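Local coordinates for CaaX farnesyltransferase beta subunit Ram1 (Aspergillus fumigatus, PDB 4LNB), which probably transfers, as the peptide-binding beta subunit of a zinc-dependent heterodimer, a farnesyl group from farnesyl diphosphate to the cysteine of C-terminal CaaX sequences, at residues E249-A254 and E290-C295; M154-L159 and H433-L438. All coordinates share one frame; numbering follows the deposited sequence.

From the N terminus, the chain first reaches residues 154-159 on helix 151-164. They pair with residues 433-438 on helix 431-444, so interaction 2 closes a loop of 273 residues. Interaction 1 is nested inside that loop. It joins the start of helix 251-263 to the end of helix 288-293 across only 35 residues. Interaction 2 therefore ties an early helix of the alpha-alpha toroid domain to a late one, while interaction 1 is a local link within the domain. Their centres lie about 25 Å apart and they do not touch. The inhibitor ED5 reaches both, through Arg252 in interaction 1, and in interaction 2 through Trp157 and the zinc ion that His433 binds.

Interaction 1 of 2, residues E249-A254 and E290-C295; sequences EDVRGA and EYLSRC. With ED5 (tert-butyl 4-({(2-{(4-cyanophenyl)[(1-methyl-1H-imidazol-5-yl)methyl]amino}ethyl)[(2-methylphenyl)sulfonyl]amino}methyl)piperidine-1-carboxylate), chain H; FPP (farnesyl diphosphate), chain F.
Val251 and Tyr291 carry the apolar part of this contact, which joins the N-terminal end of helix 251-263 to the C-terminal end of helix 288-293 in the alpha-alpha toroid. In the conformer described, Val251 CG1 lies 3.5 Å from Cys295 SG and 4.0 Å from Leu292 CD2, and it also meets Tyr291 CE2. Tyr291 CG is anti to the backbone N (chi1 164°), which sends the ring toward the start of helix 251-263. Cys295 SG sits over one face of that ring, offset toward the rim. Val251 and Leu292 also pack on helix 312-322.

The polar link runs through water. One water bonds to Tyr291 OH at 2.6 Å and donates to Glu249 O at 2.9 Å. The extended Glu249 side chain brings OE2 to 3.7 Å from Tyr291 CE1, obliquely to the ring.

Asp250 is the N-cap of the helix. Its OD1 accepts from Gly253 N at 3.1 Å. Arg252 grips the same carboxylate side-on, NE to OD1 and NH2 to OD2, the latter a 3.0 Å salt bridge using the syn lone pair. The ED5 nitrile nitrogen NAF lies over the centre of the guanidinium face, and Arg252 CG meets FPP C14. The two-nitrogen grip of Asp250 holds the guanidinium plane facing the ligand pocket, and Glu248 adds a second salt bridge. The helix start meets residues 290-295 through apolar packing and one water.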
ATOM      1  N   GLU B 249      12.229   6.405   3.941  1.00 10.85           N
ATOM      2  CA  GLU B 249      12.281   4.983   4.248  1.00 13.48           C
ATOM      3  C   GLU B 249      10.881   4.467   4.555  1.00 15.43           C
ATOM      4  O   GLU B 249      10.269   4.862   5.548  1.00 12.99           O
ATOM      5  CB  GLU B 249      13.206   4.698   5.435  1.00 11.90           C
ATOM      6  CG  GLU B 249      13.177   3.232   5.842  1.00 13.66           C
ATOM      7  CD  GLU B 249      14.154   2.875   6.940  1.00 20.46           C
ATOM      8  OE1 GLU B 249      14.734   3.781   7.575  1.00 20.21           O
ATOM      9  OE2 GLU B 249      14.337   1.665   7.169  1.00 21.89           O
ATOM     10  N   ASP B 250      10.366   3.596   3.696  1.00 12.78           N
ATOM     11  CA  ASP B 250       9.080   2.963   3.963  1.00 11.39           C
ATOM     12  C   ASP B 250       9.051   1.537   3.421  1.00 13.14           C
ATOM     13  O   ASP B 250       9.988   1.117   2.739  1.00 13.55           O
ATOM     14  CB  ASP B 250       7.904   3.812   3.452  1.00 13.08           C
ATOM     15  CG  ASP B 250       7.978   4.109   1.964  1.00 19.19           C
ATOM     16  OD1 ASP B 250       8.391   3.228   1.182  1.00 20.31           O
ATOM     17  OD2 ASP B 250       7.606   5.238   1.573  1.00 19.96           O
ATOM     18  N   VAL B 251       7.989   0.794   3.730  1.00 11.84           N
ATOM     19  CA  VAL B 251       7.946  -0.617   3.356  0.66 11.43           C
ATOM     20  C   VAL B 251       7.863  -0.806   1.844  1.00 13.82           C
ATOM     21  O   VAL B 251       8.289  -1.838   1.327  1.00 13.19           O
ATOM     22  CB  VAL B 251       6.820  -1.404   4.071  0.66 12.05           C
ATOM     23  CG1 VAL B 251       6.969  -1.292   5.583  0.66  9.25           C
ATOM     24  CG2 VAL B 251       5.463  -0.922   3.627  0.66 12.41           C
ATOM     25  N   ARG B 252       7.344   0.194   1.140  1.00 14.77           N
ATOM     26  CA  ARG B 252       7.343   0.186  -0.318  1.00 17.69           C
ATOM     27  C   ARG B 252       8.782   0.078  -0.810  1.00 14.72           C
ATOM     28  O   ARG B 252       9.079  -0.662  -1.749  1.00 13.56           O
ATOM     29  CB  ARG B 252       6.690   1.465  -0.854  1.00 22.97           C
ATOM     30  CG  ARG B 252       7.124   1.844  -2.256  1.00 28.81           C
ATOM     31  CD  ARG B 252       6.698   3.260  -2.610  1.00 29.27           C
ATOM     32  NE  ARG B 252       7.276   4.250  -1.705  1.00 26.71           N
ATOM     33  CZ  ARG B 252       7.594   5.490  -2.060  1.00 25.32           C
ATOM     34  NH1 ARG B 252       7.402   5.896  -3.307  1.00 21.93           N
ATOM     35  NH2 ARG B 252       8.112   6.325  -1.168  1.00 25.46           N
ATOM     36  N   GLY B 253       9.680   0.801  -0.145  1.00 13.75           N
ATOM     37  CA  GLY B 253      11.098   0.737  -0.456  1.00 16.58           C
ATOM     38  C   GLY B 253      11.680  -0.653  -0.277  1.00 16.44           C
ATOM     39  O   GLY B 253      12.421  -1.142  -1.129  1.00 12.99           O
ATOM     40  N   ALA B 254      11.336  -1.301   0.834  1.00 11.50           N
ATOM     41  CA  ALA B 254      11.836  -2.643   1.112  1.00 13.54           C
ATOM     42  C   ALA B 254      11.332  -3.653   0.077  1.00 12.99           C
ATOM     43  O   ALA B 254      12.097  -4.477  -0.426  1.00 13.11           O
ATOM     44  CB  ALA B 254      11.441  -3.077   2.513  1.00 12.99           C
ATOM     45  N   GLU B 290      12.349  -8.243  10.905  1.00 10.81           N
ATOM     46  CA  GLU B 290      12.144  -7.553  12.177  1.00 13.20           C
ATOM     47  C   GLU B 290      11.591  -6.147  11.948  1.00 15.12           C
ATOM     48  O   GLU B 290      10.672  -5.712  12.639  1.00 13.08           O
ATOM     49  CB  GLU B 290      13.445  -7.483  12.982  1.00 14.98           C
ATOM     50  CG  GLU B 290      13.962  -8.834  13.459  1.00 19.39           C
ATOM     51  CD  GLU B 290      14.782  -9.564  12.407  1.00 24.20           C
ATOM     52  OE1 GLU B 290      14.876  -9.069  11.265  1.00 22.53           O
ATOM     53  OE2 GLU B 290      15.342 -10.631  12.730  1.00 29.92           O
ATOM     54  N   TYR B 291      12.162  -5.442  10.974  1.00  9.81           N
ATOM     55  CA  TYR B 291      11.658  -4.136  10.570  1.00 11.43           C
ATOM     56  C   TYR B 291      10.191  -4.211  10.142  1.00 10.66           C
ATOM     57  O   TYR B 291       9.367  -3.402  10.569  1.00  8.90           O
ATOM     58  CB  TYR B 291      12.523  -3.572   9.436  1.00  9.92           C
ATOM     59  CG  TYR B 291      11.901  -2.415   8.687  1.00  9.80           C
ATOM     60  CD1 TYR B 291      11.931  -1.125   9.206  1.00 12.87           C
ATOM     61  CD2 TYR B 291      11.301  -2.609   7.450  1.00 16.70           C
ATOM     62  CE1 TYR B 291      11.368  -0.066   8.514  1.00 16.43           C
ATOM     63  CE2 TYR B 291      10.735  -1.563   6.758  1.00 17.03           C
ATOM     64  CZ  TYR B 291      10.774  -0.294   7.289  1.00 16.50           C
ATOM     65  OH  TYR B 291      10.210   0.747   6.591  1.00 20.64           O
ATOM     66  N   LEU B 292       9.862  -5.189   9.305  1.00  9.03           N
ATOM     67  CA  LEU B 292       8.487  -5.345   8.846  1.00 11.15           C
ATOM     68  C   LEU B 292       7.538  -5.626  10.017  1.00  9.81           C
ATOM     69  O   LEU B 292       6.406  -5.143  10.039  1.00 10.61           O
ATOM     70  CB  LEU B 292       8.398  -6.439   7.778  1.00 10.71           C
ATOM     71  CG  LEU B 292       9.210  -6.137   6.512  1.00 11.36           C
ATOM     72  CD1 LEU B 292       9.203  -7.322   5.555  1.00 10.83           C
ATOM     73  CD2 LEU B 292       8.692  -4.879   5.819  1.00 11.91           C
ATOM     74  N   SER B 293       8.010  -6.388  10.999  1.00 11.46           N
ATOM     75  CA  SER B 293       7.210  -6.676  12.186  1.00 13.60           C
ATOM     76  C   SER B 293       6.865  -5.392  12.943  1.00 12.41           C
ATOM     77  O   SER B 293       5.761  -5.243  13.471  1.00 10.34           O
ATOM     78  CB  SER B 293       7.951  -7.644  13.110  1.00 14.50           C
ATOM     79  OG  SER B 293       7.248  -7.821  14.329  1.00 16.75           O
ATOM     80  N   ARG B 294       7.810  -4.458  12.973  1.00  9.31           N
ATOM     81  CA  ARG B 294       7.609  -3.190  13.670  1.00  9.27           C
ATOM     82  C   ARG B 294       6.697  -2.229  12.903  1.00 10.31           C
ATOM     83  O   ARG B 294       6.403  -1.126  13.376  1.00 10.88           O
ATOM     84  CB  ARG B 294       8.954  -2.517  13.963  1.00  9.74           C
ATOM     85  CG  ARG B 294       9.881  -3.348  14.844  1.00 12.71           C
ATOM     86  CD  ARG B 294      11.056  -2.529  15.368  1.00 15.39           C
ATOM     87  NE  ARG B 294      11.855  -1.959  14.289  1.00 16.79           N
ATOM     88  CZ  ARG B 294      12.881  -2.576  13.711  1.00 18.82           C
ATOM     89  NH1 ARG B 294      13.240  -3.791  14.105  1.00 20.33           N
ATOM     90  NH2 ARG B 294      13.548  -1.976  12.734  1.00 19.03           N
ATOM     91  N   CYS B 295       6.253  -2.648  11.722  1.00  8.60           N
ATOM     92  CA  CYS B 295       5.301  -1.859  10.947  1.00 10.09           C
ATOM     93  C   CYS B 295       3.861  -2.333  11.128  1.00 10.27           C
ATOM     94  O   CYS B 295       2.931  -1.717  10.607  1.00  8.84           O
ATOM     95  CB  CYS B 295       5.678  -1.849   9.462  1.00  9.77           C
ATOM     96  SG  CYS B 295       7.158  -0.869   9.099  1.00 13.74           S
TER
HETATM   97  OAG ED5 H 603      -4.630  10.641 -13.712  1.00 52.33           O
HETATM   98  CBE ED5 H 603      -3.430  10.542 -13.577  1.00 51.71           C
HETATM   99  OBD ED5 H 603      -2.577  11.415 -14.301  1.00 58.87           O
HETATM  100  CBP ED5 H 603      -2.594  12.844 -14.155  1.00 61.06           C
HETATM  101  CAC ED5 H 603      -1.231  13.361 -14.418  1.00 60.85           C
HETATM  102  CAD ED5 H 603      -3.534  13.485 -15.108  1.00 62.40           C
HETATM  103  CAE ED5 H 603      -2.999  13.217 -12.721  1.00 60.50           C
HETATM  104  NBL ED5 H 603      -2.908   9.829 -12.388  1.00 44.44           N
HETATM  105  CAX ED5 H 603      -3.802   9.257 -11.371  1.00 42.25           C
HETATM  106  CAV ED5 H 603      -3.477   7.827 -11.057  1.00 38.40           C
HETATM  107  CAW ED5 H 603      -1.487   9.632 -12.118  1.00 40.56           C
HETATM  108  CAU ED5 H 603      -1.146   8.208 -11.764  1.00 38.13           C
HETATM  109  CBK ED5 H 603      -2.045   7.617 -10.740  1.00 34.79           C
HETATM  110  CBB ED5 H 603      -1.719   8.210  -9.351  1.00 32.93           C
HETATM  111  NBN ED5 H 603      -0.274   8.089  -8.885  1.00 35.36           N
HETATM  112  SBQ ED5 H 603       0.172   9.396  -7.929  1.00 47.95           S
HETATM  113  OAI ED5 H 603       1.195   9.031  -6.983  1.00 49.22           O
HETATM  114  OAH ED5 H 603      -0.975   9.878  -7.204  1.00 45.56           O
HETATM  115  CBJ ED5 H 603       0.740  10.709  -8.996  1.00 49.31           C
HETATM  116  CAN ED5 H 603       0.021  11.911  -9.016  1.00 48.20           C
HETATM  117  CAL ED5 H 603       0.431  12.985  -9.855  1.00 48.73           C
HETATM  118  CAK ED5 H 603       1.555  12.843 -10.664  1.00 48.36           C
HETATM  119  CAM ED5 H 603       2.276  11.648 -10.654  1.00 48.64           C
HETATM  120  CBF ED5 H 603       1.869  10.568  -9.816  1.00 48.82           C
HETATM  121  CAA ED5 H 603       2.668   9.308  -9.836  1.00 47.63           C
HETATM  122  CAZ ED5 H 603       0.038   6.731  -8.263  1.00 29.67           C
HETATM  123  CAY ED5 H 603      -0.929   6.127  -7.207  1.00 25.84           C
HETATM  124  NBM ED5 H 603      -1.059   6.804  -5.914  1.00 21.55           N
HETATM  125  CBH ED5 H 603       0.105   6.835  -4.967  1.00 21.64           C
HETATM  126  CAQ ED5 H 603       0.113   7.741  -3.900  1.00 19.32           C
HETATM  127  CAO ED5 H 603       1.209   7.767  -3.022  1.00 21.13           C
HETATM  128  CAR ED5 H 603       1.189   5.954  -5.161  1.00 23.82           C
HETATM  129  CAP ED5 H 603       2.278   5.980  -4.288  1.00 25.28           C
HETATM  130  CBG ED5 H 603       2.289   6.885  -3.219  1.00 27.81           C
HETATM  131  CAJ ED5 H 603       3.453   6.913  -2.296  1.00 34.03           C
HETATM  132  NAF ED5 H 603       4.504   6.954  -1.497  1.00 39.49           N
HETATM  133  CBA ED5 H 603      -2.332   7.450  -5.536  1.00 19.26           C
HETATM  134  CBI ED5 H 603      -3.506   6.499  -5.324  1.00 14.26           C
HETATM  135  CAS ED5 H 603      -4.473   6.140  -6.262  1.00 13.43           C
HETATM  136  NBC ED5 H 603      -5.307   5.285  -5.665  1.00 11.06           N
HETATM  137  CAT ED5 H 603      -4.889   5.096  -4.418  1.00  9.75           C
HETATM  138  NBO ED5 H 603      -3.787   5.837  -4.207  1.00 13.49           N
HETATM  139  CAB ED5 H 603      -3.037   5.910  -2.959  1.00 13.99           C
HETATM  140  C1  FPP F 601      -2.802   7.183   0.787  1.00 14.29           C
HETATM  141  O1  FPP F 601      -3.368   7.921  -0.249  1.00 12.96           O
HETATM  142  C2  FPP F 601      -2.270   5.933   0.489  1.00 19.51           C
HETATM  143  C3  FPP F 601      -0.833   5.568   0.791  1.00 21.71           C
HETATM  144  C4  FPP F 601      -0.155   6.676   1.560  1.00 24.67           C
HETATM  145  C5  FPP F 601      -0.062   5.224  -0.494  1.00 28.89           C
HETATM  146  C6  FPP F 601       0.165   3.769  -0.835  1.00 28.22           C
HETATM  147  C7  FPP F 601       1.123   3.421  -1.799  1.00 20.21           C
HETATM  148  C8  FPP F 601       0.704   2.971  -3.184  1.00 21.79           C
HETATM  149  C10 FPP F 601      -0.790   2.929  -3.342  1.00 19.70           C
HETATM  150  C9  FPP F 601       1.287   1.608  -3.515  1.00 21.10           C
HETATM  151  C11 FPP F 601       2.772   1.402  -3.263  1.00 21.67           C
HETATM  152  C12 FPP F 601       3.336   0.148  -3.486  1.00 22.61           C
HETATM  153  C13 FPP F 601       4.628   0.028  -4.269  1.00 22.20           C
HETATM  154  C14 FPP F 601       4.945   1.225  -5.123  1.00 23.36           C
HETATM  155  C15 FPP F 601       4.799  -1.291  -4.960  1.00 23.75           C
HETATM  156  PA  FPP F 601      -4.886   8.331  -0.275  1.00 14.04           P
HETATM  157  O1A FPP F 601      -5.301   9.040   0.995  1.00 13.91           O
HETATM  158  O2A FPP F 601      -5.079   9.257  -1.456  1.00 13.49           O
HETATM  159  O3A FPP F 601      -5.747   7.037  -0.544  1.00 10.94           O
HETATM  160  PB  FPP F 601      -6.740   6.357   0.470  1.00 11.38           P
HETATM  161  O1B FPP F 601      -6.005   5.931   1.716  1.00 12.51           O
HETATM  162  O2B FPP F 601      -7.296   5.131  -0.224  1.00 10.07           O
HETATM  163  O3B FPP F 601      -7.868   7.292   0.803  1.00 11.82           O
HETATM  164  O   HOH W   1      10.268   3.047   7.800  1.00 23.40           O

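Interaction 2 of 2, residues M154-L159 and H433-L438; sequences MVYWAL and HTCYAL. With ZN (zinc ion), chain G; ED5 (tert-butyl 4-({(2-{(4-cyanophenyl)[(1-methyl-1H-imidazol-5-yl)methyl]amino}ethyl)[(2-methylphenyl)sulfonyl]amino}methyl)piperidine-1-carboxylate), chain H.
Two helices of the alpha-alpha toroid meet here beside the zinc site. The axes of segments 154-159 and 433-438 come within 8.6 Å, at 42°. Cys435 points toward the other helix, and its CB lies 3.4 Å from Trp157 O. Its SG, anti to the backbone N (chi1 168°), makes oblique sulfur-aromatic contacts with Tyr156 and Trp157, 5.1 Å from the Tyr156 ring centroid. The same sulfur covers one face of the Tyr436 ring.

The end of Tyr436 touches both Tyr156 and Trp157. Its CE2 is 3.7 Å from Trp157 NE1, and its ring meets the five-membered ring of Trp157 obliquely, planes at 72°. Tyr436 OH comes to the edge of the Tyr156 ring, 3.6 Å from Tyr156 CE2. Two waters complete the polar side. One joins Tyr436 OH to Tyr156 OH, which also bonds to Val499 O. The other accepts from Trp157 NE1 at 3.1 Å and bonds to Tyr436 OH.

One turn before Tyr436, His433 turns away from the contact and binds zinc through NE2 at 2.0 Å. Asp365, Cys367 and the ED5 imidazole nitrogen NBC also bind the metal. An Asp-Cys-His zinc site is characteristic of protein prenyltransferase beta subunits.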
ATOM      1  N   MET B 154       4.553   4.209 -15.971  1.00 15.82           N
ATOM      2  CA  MET B 154       3.639   4.305 -17.106  0.55 16.54           C
ATOM      3  C   MET B 154       3.834   3.138 -18.060  1.00 16.54           C
ATOM      4  O   MET B 154       2.874   2.573 -18.587  1.00 15.06           O
ATOM      5  CB  MET B 154       3.869   5.617 -17.856  0.55 19.37           C
ATOM      6  CG  MET B 154       3.508   6.854 -17.060  0.55 20.29           C
ATOM      7  SD  MET B 154       1.727   7.018 -16.887  0.55 23.30           S
ATOM      8  CE  MET B 154       1.248   7.066 -18.605  0.55 38.97           C
ATOM      9  N   VAL B 155       5.095   2.792 -18.285  1.00 12.61           N
ATOM     10  CA  VAL B 155       5.426   1.664 -19.140  1.00 12.10           C
ATOM     11  C   VAL B 155       4.961   0.368 -18.488  1.00 11.33           C
ATOM     12  O   VAL B 155       4.324  -0.465 -19.132  1.00 13.83           O
ATOM     13  CB  VAL B 155       6.937   1.596 -19.422  1.00 13.97           C
ATOM     14  CG1 VAL B 155       7.278   0.340 -20.206  1.00 14.98           C
ATOM     15  CG2 VAL B 155       7.382   2.840 -20.182  1.00 18.59           C
ATOM     16  N   TYR B 156       5.270   0.204 -17.206  1.00 10.85           N
ATOM     17  CA  TYR B 156       4.869  -1.002 -16.491  1.00 11.31           C
ATOM     18  C   TYR B 156       3.353  -1.208 -16.454  1.00 12.49           C
ATOM     19  O   TYR B 156       2.873  -2.297 -16.761  1.00 12.05           O
ATOM     20  CB  TYR B 156       5.427  -1.030 -15.064  1.00 10.13           C
ATOM     21  CG  TYR B 156       4.768  -2.096 -14.221  1.00 10.24           C
ATOM     22  CD1 TYR B 156       5.081  -3.441 -14.397  1.00 10.54           C
ATOM     23  CD2 TYR B 156       3.810  -1.763 -13.270  1.00 13.13           C
ATOM     24  CE1 TYR B 156       4.460  -4.424 -13.640  1.00 10.38           C
ATOM     25  CE2 TYR B 156       3.188  -2.736 -12.509  1.00 10.96           C
ATOM     26  CZ  TYR B 156       3.520  -4.063 -12.698  1.00 11.94           C
ATOM     27  OH  TYR B 156       2.899  -5.028 -11.935  1.00 11.27           O
ATOM     28  N   TRP B 157       2.612  -0.172 -16.063  1.00 10.24           N
ATOM     29  CA  TRP B 157       1.159  -0.272 -15.928  1.00 13.58           C
ATOM     30  C   TRP B 157       0.508  -0.710 -17.237  1.00 14.21           C
ATOM     31  O   TRP B 157      -0.393  -1.548 -17.247  1.00 12.81           O
ATOM     32  CB  TRP B 157       0.555   1.066 -15.492  1.00 11.52           C
ATOM     33  CG  TRP B 157       0.956   1.513 -14.118  1.00  9.52           C
ATOM     34  CD1 TRP B 157       1.236   0.721 -13.043  1.00 13.35           C
ATOM     35  CD2 TRP B 157       1.119   2.866 -13.673  1.00 12.26           C
ATOM     36  NE1 TRP B 157       1.556   1.498 -11.954  1.00 11.07           N
ATOM     37  CE2 TRP B 157       1.499   2.818 -12.318  1.00 11.93           C
ATOM     38  CE3 TRP B 157       0.982   4.112 -14.293  1.00 14.71           C
ATOM     39  CZ2 TRP B 157       1.743   3.970 -11.569  1.00 13.26           C
ATOM     40  CZ3 TRP B 157       1.228   5.257 -13.548  1.00 15.34           C
ATOM     41  CH2 TRP B 157       1.603   5.177 -12.202  1.00 13.57           C
ATOM     42  N   ALA B 158       0.973  -0.139 -18.342  1.00 13.67           N
ATOM     43  CA  ALA B 158       0.427  -0.478 -19.650  1.00 11.55           C
ATOM     44  C   ALA B 158       0.784  -1.899 -20.076  1.00 11.77           C
ATOM     45  O   ALA B 158      -0.078  -2.646 -20.538  1.00 12.54           O
ATOM     46  CB  ALA B 158       0.883   0.527 -20.697  1.00 12.98           C
ATOM     47  N   LEU B 159       2.054  -2.268 -19.930  1.00 13.40           N
ATOM     48  CA  LEU B 159       2.504  -3.604 -20.320  1.00 13.78           C
ATOM     49  C   LEU B 159       1.807  -4.680 -19.498  1.00 12.62           C
ATOM     50  O   LEU B 159       1.407  -5.721 -20.027  1.00 14.50           O
ATOM     51  CB  LEU B 159       4.019  -3.739 -20.159  1.00 13.64           C
ATOM     52  CG  LEU B 159       4.892  -3.003 -21.172  1.00 16.81           C
ATOM     53  CD1 LEU B 159       6.363  -3.206 -20.840  1.00 17.24           C
ATOM     54  CD2 LEU B 159       4.583  -3.461 -22.590  1.00 18.56           C
ATOM     55  N   HIS B 433      -4.970   2.721 -12.527  1.00  9.24           N
ATOM     56  CA  HIS B 433      -6.179   2.046 -12.067  1.00 10.36           C
ATOM     57  C   HIS B 433      -6.629   0.947 -13.022  1.00 12.73           C
ATOM     58  O   HIS B 433      -7.273  -0.015 -12.606  1.00 11.77           O
ATOM     59  CB  HIS B 433      -7.305   3.046 -11.797  1.00 10.42           C
ATOM     60  CG  HIS B 433      -7.131   3.795 -10.513  1.00 10.37           C
ATOM     61  ND1 HIS B 433      -6.650   5.085 -10.463  1.00 10.83           N
ATOM     62  CD2 HIS B 433      -7.342   3.420  -9.229  1.00 11.22           C
ATOM     63  CE1 HIS B 433      -6.585   5.479  -9.203  1.00 13.01           C
ATOM     64  NE2 HIS B 433      -6.998   4.487  -8.434  1.00  9.89           N
ATOM     65  N   THR B 434      -6.286   1.088 -14.297  1.00  9.84           N
ATOM     66  CA  THR B 434      -6.598   0.047 -15.265  1.00 10.19           C
ATOM     67  C   THR B 434      -5.755  -1.186 -14.963  1.00 12.60           C
ATOM     68  O   THR B 434      -6.272  -2.303 -14.897  1.00 13.42           O
ATOM     69  CB  THR B 434      -6.360   0.518 -16.712  1.00 13.23           C
ATOM     70  OG1 THR B 434      -7.244   1.606 -17.007  1.00 12.20           O
ATOM     71  CG2 THR B 434      -6.626  -0.614 -17.697  1.00 14.83           C
ATOM     72  N   CYS B 435      -4.459  -0.974 -14.758  1.00 10.93           N
ATOM     73  CA  CYS B 435      -3.547  -2.071 -14.455  1.00 11.95           C
ATOM     74  C   CYS B 435      -3.971  -2.854 -13.209  1.00 12.08           C
ATOM     75  O   CYS B 435      -4.077  -4.084 -13.240  1.00 10.80           O
ATOM     76  CB  CYS B 435      -2.114  -1.546 -14.288  1.00 11.95           C
ATOM     77  SG  CYS B 435      -0.950  -2.744 -13.585  1.00 16.64           S
ATOM     78  N   TYR B 436      -4.228  -2.147 -12.115  1.00  9.10           N
ATOM     79  CA  TYR B 436      -4.459  -2.833 -10.849  1.00  8.83           C
ATOM     80  C   TYR B 436      -5.874  -3.393 -10.663  1.00  8.93           C
ATOM     81  O   TYR B 436      -6.052  -4.381  -9.954  1.00 11.69           O
ATOM     82  CB  TYR B 436      -4.003  -1.978  -9.666  1.00  9.21           C
ATOM     83  CG  TYR B 436      -2.494  -1.852  -9.615  1.00 12.62           C
ATOM     84  CD1 TYR B 436      -1.692  -2.979  -9.463  1.00  9.95           C
ATOM     85  CD2 TYR B 436      -1.872  -0.613  -9.724  1.00 14.38           C
ATOM     86  CE1 TYR B 436      -0.310  -2.878  -9.416  1.00 13.74           C
ATOM     87  CE2 TYR B 436      -0.483  -0.503  -9.678  1.00 11.45           C
ATOM     88  CZ  TYR B 436       0.287  -1.635  -9.522  1.00 11.52           C
ATOM     89  OH  TYR B 436       1.661  -1.535  -9.479  1.00 11.59           O
ATOM     90  N   ALA B 437      -6.868  -2.787 -11.306  1.00  9.15           N
ATOM     91  CA  ALA B 437      -8.203  -3.385 -11.317  1.00 10.53           C
ATOM     92  C   ALA B 437      -8.176  -4.709 -12.080  1.00 13.22           C
ATOM     93  O   ALA B 437      -8.798  -5.687 -11.664  1.00 10.44           O
ATOM     94  CB  ALA B 437      -9.229  -2.435 -11.928  1.00 12.05           C
ATOM     95  N   LEU B 438      -7.454  -4.742 -13.198  1.00 13.99           N
ATOM     96  CA  LEU B 438      -7.331  -5.971 -13.978  1.00 11.66           C
ATOM     97  C   LEU B 438      -6.528  -7.025 -13.216  1.00 13.49           C
ATOM     98  O   LEU B 438      -6.837  -8.216 -13.274  1.00 11.86           O
ATOM     99  CB  LEU B 438      -6.698  -5.694 -15.345  1.00 10.80           C
ATOM    100  CG  LEU B 438      -7.537  -4.889 -16.340  1.00 14.07           C
ATOM    101  CD1 LEU B 438      -6.710  -4.515 -17.563  1.00 13.58           C
ATOM    102  CD2 LEU B 438      -8.772  -5.679 -16.750  1.00 16.71           C
TER
HETATM  103 ZN    ZN G 602      -6.668   3.979  -6.487  1.00 11.75          ZN
HETATM  104  OAG ED5 H 603      -4.630  10.641 -13.712  1.00 52.33           O
HETATM  105  CBE ED5 H 603      -3.430  10.542 -13.577  1.00 51.71           C
HETATM  106  OBD ED5 H 603      -2.577  11.415 -14.301  1.00 58.87           O
HETATM  107  CBP ED5 H 603      -2.594  12.844 -14.155  1.00 61.06           C
HETATM  108  CAC ED5 H 603      -1.231  13.361 -14.418  1.00 60.85           C
HETATM  109  CAD ED5 H 603      -3.534  13.485 -15.108  1.00 62.40           C
HETATM  110  CAE ED5 H 603      -2.999  13.217 -12.721  1.00 60.50           C
HETATM  111  NBL ED5 H 603      -2.908   9.829 -12.388  1.00 44.44           N
HETATM  112  CAX ED5 H 603      -3.802   9.257 -11.371  1.00 42.25           C
HETATM  113  CAV ED5 H 603      -3.477   7.827 -11.057  1.00 38.40           C
HETATM  114  CAW ED5 H 603      -1.487   9.632 -12.118  1.00 40.56           C
HETATM  115  CAU ED5 H 603      -1.146   8.208 -11.764  1.00 38.13           C
HETATM  116  CBK ED5 H 603      -2.045   7.617 -10.740  1.00 34.79           C
HETATM  117  CBB ED5 H 603      -1.719   8.210  -9.351  1.00 32.93           C
HETATM  118  NBN ED5 H 603      -0.274   8.089  -8.885  1.00 35.36           N
HETATM  119  SBQ ED5 H 603       0.172   9.396  -7.929  1.00 47.95           S
HETATM  120  OAI ED5 H 603       1.195   9.031  -6.983  1.00 49.22           O
HETATM  121  OAH ED5 H 603      -0.975   9.878  -7.204  1.00 45.56           O
HETATM  122  CBJ ED5 H 603       0.740  10.709  -8.996  1.00 49.31           C
HETATM  123  CAN ED5 H 603       0.021  11.911  -9.016  1.00 48.20           C
HETATM  124  CAL ED5 H 603       0.431  12.985  -9.855  1.00 48.73           C
HETATM  125  CAK ED5 H 603       1.555  12.843 -10.664  1.00 48.36           C
HETATM  126  CAM ED5 H 603       2.276  11.648 -10.654  1.00 48.64           C
HETATM  127  CBF ED5 H 603       1.869  10.568  -9.816  1.00 48.82           C
HETATM  128  CAA ED5 H 603       2.668   9.308  -9.836  1.00 47.63           C
HETATM  129  CAZ ED5 H 603       0.038   6.731  -8.263  1.00 29.67           C
HETATM  130  CAY ED5 H 603      -0.929   6.127  -7.207  1.00 25.84           C
HETATM  131  NBM ED5 H 603      -1.059   6.804  -5.914  1.00 21.55           N
HETATM  132  CBH ED5 H 603       0.105   6.835  -4.967  1.00 21.64           C
HETATM  133  CAQ ED5 H 603       0.113   7.741  -3.900  1.00 19.32           C
HETATM  134  CAO ED5 H 603       1.209   7.767  -3.022  1.00 21.13           C
HETATM  135  CAR ED5 H 603       1.189   5.954  -5.161  1.00 23.82           C
HETATM  136  CAP ED5 H 603       2.278   5.980  -4.288  1.00 25.28           C
HETATM  137  CBG ED5 H 603       2.289   6.885  -3.219  1.00 27.81           C
HETATM  138  CAJ ED5 H 603       3.453   6.913  -2.296  1.00 34.03           C
HETATM  139  NAF ED5 H 603       4.504   6.954  -1.497  1.00 39.49           N
HETATM  140  CBA ED5 H 603      -2.332   7.450  -5.536  1.00 19.26           C
HETATM  141  CBI ED5 H 603      -3.506   6.499  -5.324  1.00 14.26           C
HETATM  142  CAS ED5 H 603      -4.473   6.140  -6.262  1.00 13.43           C
HETATM  143  NBC ED5 H 603      -5.307   5.285  -5.665  1.00 11.06           N
HETATM  144  CAT ED5 H 603      -4.889   5.096  -4.418  1.00  9.75           C
HETATM  145  NBO ED5 H 603      -3.787   5.837  -4.207  1.00 13.49           N
HETATM  146  CAB ED5 H 603      -3.037   5.910  -2.959  1.00 13.99           C
HETATM  147  O   HOH W   2       2.954  -3.883  -9.237  1.00 13.39           O
HETATM  148  O   HOH W   3       2.121   1.397  -8.908  1.00 18.78           O